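Local coordinates for protein ebony (Drosophila melanogaster, PDB 6DYM) that probably joins beta-alanine to amines such as dopamine as a nonribosomal peptide synthetase, here represented by its C-terminal, peptide-bond-forming condensation domain, at residues E98-F102 with F183-Y188; L31-P37 with K92-V96. Residue numbers count along the deposited sequence, not the author numbering.

Contact 1. Residues E98-F102 with F183-Y188; sequences EFLEF and FQVNEY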
loop_
_atom_site.group_PDB
_atom_site.type_symbol
_atom_site.label_atom_id
_atom_site.label_comp_id
_atom_site.label_asym_id
_atom_site.label_seq_id
_atom_site.Cartn_x
_atom_site.Cartn_y
_atom_site.Cartn_z
ATOM N N GLU A 98 0.530 0.383 -13.483
ATOM C CA GLU A 98 -0.412 -0.012 -14.524
ATOM C C GLU A 98 -0.984 -1.396 -14.244
ATOM O O GLU A 98 -2.171 -1.644 -14.487
ATOM C CB GLU A 98 0.262 0.039 -15.892
ATOM C CG GLU A 98 0.586 1.455 -16.355
ATOM C CD GLU A 98 1.092 1.512 -17.787
ATOM O OE1 GLU A 98 1.380 0.444 -18.368
ATOM O OE2 GLU A 98 1.210 2.631 -18.330
ATOM N N PHE A 99 -0.161 -2.308 -13.716
ATOM C CA PHE A 99 -0.664 -3.628 -13.344
ATOM C C PHE A 99 -1.672 -3.534 -12.205
ATOM O O PHE A 99 -2.687 -4.240 -12.209
ATOM C CB PHE A 99 0.496 -4.545 -12.954
ATOM C CG PHE A 99 0.061 -5.856 -12.349
ATOM C CD1 PHE A 99 -0.740 -6.734 -13.064
ATOM C CD2 PHE A 99 0.468 -6.218 -11.071
ATOM C CE1 PHE A 99 -1.138 -7.945 -12.519
ATOM C CE2 PHE A 99 0.072 -7.426 -10.518
ATOM C CZ PHE A 99 -0.733 -8.291 -11.246
ATOM N N LEU A 100 -1.406 -2.678 -11.213
ATOM C CA LEU A 100 -2.365 -2.508 -10.125
ATOM C C LEU A 100 -3.681 -1.929 -10.639
ATOM O O LEU A 100 -4.761 -2.344 -10.202
ATOM C CB LEU A 100 -1.766 -1.629 -9.027
ATOM C CG LEU A 100 -0.518 -2.209 -8.344
ATOM C CD1 LEU A 100 0.039 -1.249 -7.303
ATOM C CD2 LEU A 100 -0.812 -3.564 -7.728
ATOM N N GLU A 101 -3.618 -0.983 -11.579
ATOM C CA GLU A 101 -4.855 -0.480 -12.174
ATOM C C GLU A 101 -5.550 -1.565 -12.991
ATOM O O GLU A 101 -6.785 -1.643 -13.006
ATOM C CB GLU A 101 -4.567 0.755 -13.029
ATOM C CG GLU A 101 -5.801 1.370 -13.709
ATOM C CD GLU A 101 -6.858 1.864 -12.726
ATOM O OE1 GLU A 101 -8.011 2.081 -13.161
ATOM O OE2 GLU A 101 -6.549 2.033 -11.522
ATOM N N PHE A 102 -4.772 -2.422 -13.660
ATOM C CA PHE A 102 -5.341 -3.582 -14.345
ATOM C C PHE A 102 -6.160 -4.435 -13.382
ATOM O O PHE A 102 -7.260 -4.894 -13.722
ATOM C CB PHE A 102 -4.204 -4.387 -14.988
ATOM C CG PHE A 102 -4.594 -5.765 -15.472
ATOM C CD1 PHE A 102 -5.005 -5.966 -16.786
ATOM C CD2 PHE A 102 -4.489 -6.869 -14.631
ATOM C CE1 PHE A 102 -5.338 -7.231 -17.243
ATOM C CE2 PHE A 102 -4.824 -8.143 -15.081
ATOM C CZ PHE A 102 -5.246 -8.324 -16.391
ATOM N N PHE A 183 -5.195 -12.784 -8.995
ATOM C CA PHE A 183 -4.564 -12.806 -10.306
ATOM C C PHE A 183 -3.150 -13.363 -10.228
ATOM O O PHE A 183 -2.377 -13.011 -9.332
ATOM C CB PHE A 183 -4.538 -11.411 -10.931
ATOM C CG PHE A 183 -4.250 -11.426 -12.407
ATOM C CD1 PHE A 183 -5.266 -11.652 -13.322
ATOM C CD2 PHE A 183 -2.962 -11.235 -12.880
ATOM C CE1 PHE A 183 -4.999 -11.677 -14.683
ATOM C CE2 PHE A 183 -2.690 -11.261 -14.239
ATOM C CZ PHE A 183 -3.708 -11.485 -15.137
ATOM N N GLN A 184 -2.821 -14.227 -11.185
ATOM C CA GLN A 184 -1.482 -14.793 -11.326
ATOM C C GLN A 184 -0.585 -13.767 -12.012
ATOM O O GLN A 184 -0.771 -13.469 -13.195
ATOM C CB GLN A 184 -1.560 -16.092 -12.124
ATOM C CG GLN A 184 -0.310 -16.954 -12.102
ATOM C CD GLN A 184 -0.549 -18.298 -12.755
ATOM O OE1 GLN A 184 -1.443 -19.042 -12.354
ATOM N NE2 GLN A 184 0.237 -18.611 -13.779
ATOM N N VAL A 185 0.408 -13.246 -11.283
ATOM C CA VAL A 185 1.130 -12.071 -11.768
ATOM C C VAL A 185 1.962 -12.389 -13.009
ATOM O O VAL A 185 2.233 -11.492 -13.816
ATOM C CB VAL A 185 1.994 -11.451 -10.649
ATOM C CG1 VAL A 185 1.176 -11.284 -9.370
ATOM C CG2 VAL A 185 3.245 -12.275 -10.397
ATOM N N ASN A 186 2.371 -13.648 -13.208
ATOM C CA ASN A 186 3.169 -13.950 -14.397
ATOM C C ASN A 186 2.332 -14.068 -15.667
ATOM O O ASN A 186 2.893 -14.336 -16.735
ATOM C CB ASN A 186 4.017 -15.222 -14.194
ATOM C CG ASN A 186 3.192 -16.499 -14.047
ATOM O OD1 ASN A 186 2.048 -16.590 -14.490
ATOM N ND2 ASN A 186 3.793 -17.503 -13.413
ATOM N N GLU A 187 1.018 -13.873 -15.585
ATOM C CA GLU A 187 0.172 -13.843 -16.769
ATOM C C GLU A 187 -0.119 -12.428 -17.259
ATOM O O GLU A 187 -0.738 -12.273 -18.317
ATOM C CB GLU A 187 -1.151 -14.570 -16.488
ATOM C CG GLU A 187 -0.978 -16.017 -16.033
ATOM C CD GLU A 187 -0.996 -17.012 -17.179
ATOM O OE1 GLU A 187 -1.315 -18.196 -16.928
ATOM O OE2 GLU A 187 -0.697 -16.617 -18.328
ATOM N N TYR A 188 0.305 -11.399 -16.530
ATOM C CA TYR A 188 0.018 -10.034 -16.952
ATOM C C TYR A 188 0.875 -9.657 -18.155
ATOM O O TYR A 188 2.093 -9.866 -18.155
ATOM C CB TYR A 188 0.256 -9.048 -15.811
ATOM C CG TYR A 188 0.073 -7.612 -16.259
ATOM C CD1 TYR A 188 -1.186 -7.132 -16.604
ATOM C CD2 TYR A 188 1.159 -6.749 -16.369
ATOM C CE1 TYR A 188 -1.362 -5.825 -17.031
ATOM C CE2 TYR A 188 0.993 -5.438 -16.790
ATOM C CZ TYR A 188 -0.270 -4.984 -17.121
ATOM O OH TYR A 188 -0.445 -3.687 -17.545
HETATM O O HOH W 1 1.508 -2.110 -18.397
#
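The helical turn 98-102, with its regular Phe102 N to Glu98 O bond of 2.8 Å, faces the point where strand 178-184 leaves the sheet through the 3-10 turn 185-187; the backbones come closest at Phe99 and Tyr188, whose CA atoms are 7.4 Å apart. In this GNAT-like acetyltransferase fold the contact sets helix 93-111 against the end of edge strand 178-184 and the turn after it by means of an aromatic cluster. Phe102 touches two rings in edge-to-face pairs: its edge points at the face of Phe183 (centroids 5.0 Å apart, planes at 74°), and its own face receives the edge of Tyr188 (centroids 4.9 Å apart, planes at 63°). Phe99 lays CB over the Tyr188 ring in a CH-pi contact, 4.2 Å to the centroid, while its CZ meets Val185 CG1 at 4.0 Å and its ring also meets that of Phe197. No direct hydrogen bond joins the segments. Instead a water bridges the outer edge, 2.6 Å from Glu98 OE1, to which it donates, and 2.7 Å from Tyr188 OH.

Contact 2. Residues L31-P37 with K92-V96; sequences LEQWLKP and KLLIV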
loop_
_atom_site.group_PDB
_atom_site.type_symbol
_atom_site.label_atom_id
_atom_site.label_comp_id
_atom_site.label_asym_id
_atom_site.label_seq_id
_atom_site.Cartn_x
_atom_site.Cartn_y
_atom_site.Cartn_z
ATOM N N LEU A 31 6.738 -7.554 -6.731
ATOM C CA LEU A 31 6.588 -7.280 -8.156
ATOM C C LEU A 31 7.842 -6.660 -8.761
ATOM O O LEU A 31 8.270 -7.066 -9.847
ATOM C CB LEU A 31 5.395 -6.353 -8.389
ATOM C CG LEU A 31 4.024 -6.968 -8.126
ATOM C CD1 LEU A 31 2.950 -5.911 -8.318
ATOM C CD2 LEU A 31 3.784 -8.169 -9.040
ATOM N N GLU A 32 8.443 -5.686 -8.072
ATOM C CA GLU A 32 9.608 -4.989 -8.607
ATOM C C GLU A 32 10.834 -5.886 -8.728
ATOM O O GLU A 32 11.736 -5.562 -9.507
ATOM C CB GLU A 32 9.950 -3.783 -7.732
ATOM C CG GLU A 32 8.909 -2.690 -7.766
ATOM C CD GLU A 32 7.896 -2.807 -6.643
ATOM O OE1 GLU A 32 7.177 -3.829 -6.584
ATOM O OE2 GLU A 32 7.819 -1.874 -5.816
ATOM N N GLN A 33 10.894 -6.993 -7.980
ATOM C CA GLN A 33 12.043 -7.887 -8.095
ATOM C C GLN A 33 12.151 -8.474 -9.494
ATOM O O GLN A 33 13.245 -8.857 -9.924
ATOM C CB GLN A 33 11.952 -9.008 -7.059
ATOM C CG GLN A 33 10.828 -9.991 -7.323
ATOM C CD GLN A 33 10.757 -11.103 -6.291
ATOM O OE1 GLN A 33 11.775 -11.670 -5.896
ATOM N NE2 GLN A 33 9.548 -11.407 -5.840
ATOM N N TRP A 34 11.036 -8.555 -10.216
ATOM C CA TRP A 34 11.039 -9.103 -11.563
ATOM C C TRP A 34 11.317 -8.052 -12.627
ATOM O O TRP A 34 11.529 -8.411 -13.790
ATOM C CB TRP A 34 9.703 -9.804 -11.838
ATOM C CG TRP A 34 9.368 -10.814 -10.780
ATOM C CD1 TRP A 34 8.350 -10.749 -9.875
ATOM C CD2 TRP A 34 10.075 -12.030 -10.503
ATOM N NE1 TRP A 34 8.374 -11.855 -9.054
ATOM C CE2 TRP A 34 9.424 -12.656 -9.420
ATOM C CE3 TRP A 34 11.195 -12.650 -11.067
ATOM C CZ2 TRP A 34 9.855 -13.873 -8.891
ATOM C CZ3 TRP A 34 11.621 -13.857 -10.542
ATOM C CH2 TRP A 34 10.951 -14.457 -9.464
ATOM N N LEU A 35 11.333 -6.775 -12.255
ATOM C CA LEU A 35 11.673 -5.693 -13.168
ATOM C C LEU A 35 13.155 -5.347 -13.144
ATOM O O LEU A 35 13.573 -4.438 -13.871
ATOM C CB LEU A 35 10.853 -4.441 -12.838
ATOM C CG LEU A 35 9.331 -4.578 -12.868
ATOM C CD1 LEU A 35 8.666 -3.286 -12.405
ATOM C CD2 LEU A 35 8.865 -4.956 -14.259
ATOM N N LYS A 36 13.948 -6.037 -12.329
ATOM C CA LYS A 36 15.382 -5.788 -12.297
ATOM C C LYS A 36 16.002 -6.138 -13.649
ATOM O O LYS A 36 15.579 -7.104 -14.298
ATOM C CB LYS A 36 16.044 -6.606 -11.185
ATOM C CG LYS A 36 15.698 -6.144 -9.773
ATOM C CD LYS A 36 16.472 -6.935 -8.718
ATOM C CE LYS A 36 15.804 -6.839 -7.352
ATOM N NZ LYS A 36 15.436 -5.434 -7.001
ATOM N N PRO A 37 16.992 -5.368 -14.119
ATOM C CA PRO A 37 17.512 -4.197 -13.412
ATOM C C PRO A 37 16.791 -2.914 -13.811
ATOM O O PRO A 37 15.931 -2.933 -14.690
ATOM C CB PRO A 37 18.977 -4.160 -13.846
ATOM C CG PRO A 37 19.009 -4.894 -15.188
ATOM C CD PRO A 37 17.676 -5.569 -15.407
ATOM N N LYS A 92 10.536 2.255 -14.227
ATOM C CA LYS A 92 9.807 1.018 -14.473
ATOM C C LYS A 92 8.688 0.801 -13.464
ATOM O O LYS A 92 7.859 -0.093 -13.671
ATOM C CB LYS A 92 10.770 -0.175 -14.441
ATOM C CG LYS A 92 11.676 -0.298 -15.663
ATOM C CD LYS A 92 12.811 -1.289 -15.409
ATOM C CE LYS A 92 13.000 -2.246 -16.583
ATOM N NZ LYS A 92 14.110 -3.223 -16.352
ATOM N N LEU A 93 8.645 1.589 -12.382
ATOM C CA LEU A 93 7.540 1.514 -11.433
ATOM C C LEU A 93 6.194 1.788 -12.092
ATOM O O LEU A 93 5.160 1.372 -11.558
ATOM C CB LEU A 93 7.757 2.502 -10.283
ATOM C CG LEU A 93 8.647 2.014 -9.143
ATOM C CD1 LEU A 93 8.558 2.954 -7.950
ATOM C CD2 LEU A 93 8.247 0.611 -8.751
ATOM N N LEU A 94 6.185 2.485 -13.233
ATOM C CA LEU A 94 4.937 2.708 -13.952
ATOM C C LEU A 94 4.291 1.391 -14.363
ATOM O O LEU A 94 3.062 1.281 -14.380
ATOM C CB LEU A 94 5.189 3.584 -15.178
ATOM C CG LEU A 94 3.989 3.847 -16.090
ATOM C CD1 LEU A 94 2.938 4.666 -15.357
ATOM C CD2 LEU A 94 4.424 4.546 -17.374
ATOM N N ILE A 95 5.102 0.387 -14.699
ATOM C CA ILE A 95 4.560 -0.930 -15.012
ATOM C C ILE A 95 3.823 -1.500 -13.807
ATOM O O ILE A 95 2.752 -2.106 -13.947
ATOM C CB ILE A 95 5.684 -1.867 -15.487
ATOM C CG1 ILE A 95 6.374 -1.280 -16.722
ATOM C CG2 ILE A 95 5.131 -3.264 -15.770
ATOM C CD1 ILE A 95 7.483 -2.147 -17.274
ATOM N N VAL A 96 4.376 -1.309 -12.605
ATOM C CA VAL A 96 3.714 -1.782 -11.387
ATOM C C VAL A 96 2.366 -1.091 -11.211
ATOM O O VAL A 96 1.345 -1.738 -10.953
ATOM C CB VAL A 96 4.617 -1.570 -10.159
ATOM C CG1 VAL A 96 3.848 -1.877 -8.888
ATOM C CG2 VAL A 96 5.849 -2.449 -10.248
#
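Leu35 and Val96 form the apolar centre, with Leu35 CD1 3.6 Å from Val96 CG2. They join the loop between helices 14-25 and 41-58 to the first turn of helix 93-111; in GNAT relatives the loop at this place lies beside the acceptor-substrate site, and a similar position is plausible here. Leu31 CD1 reaches Val96 CG1 at 4.2 Å, and Leu35 CD2 lies 4.3 Å from Ile95 CD1, so leucines four residues apart, on a nearly helical piece of loop, hold the helix face. To one side, toward helix 41-58, the aliphatic part of Glu32 continues the packing, its CG 3.5 Å from Leu93 CD2, while its carboxylate turns to a hydrogen bond with Tyr44. The polar edge belongs to Lys92. Its side chain reaches across to two backbone carbonyls of the loop that flank the cis peptide between Lys36 and Pro37, and Lys92 NZ donates 2.8 Å to Leu35 O and, in a very short bond, 2.5 Å to Pro37 O.

Both contacts draw on the same element, helix 93-111: contact 2 uses the region where it begins, contact 1 the turn that follows. Each is partly buried, with its centre about 16 Å from the chain centre, and their centres lie about 12 Å apart. They meet directly, since Phe99 CD2 packs 3.7 Å from Leu31 CD1 and Val185 CB 4.1 Å from Leu31 CD2, making one continuous apolar layer. The chemistry changes along it. Against the end of the edge strand and the turn that follows, the helix presents rings, with a water completing the polar rim, whereas against the loop it offers aliphatic branches and a lysine that bonds directly to main-chain oxygens.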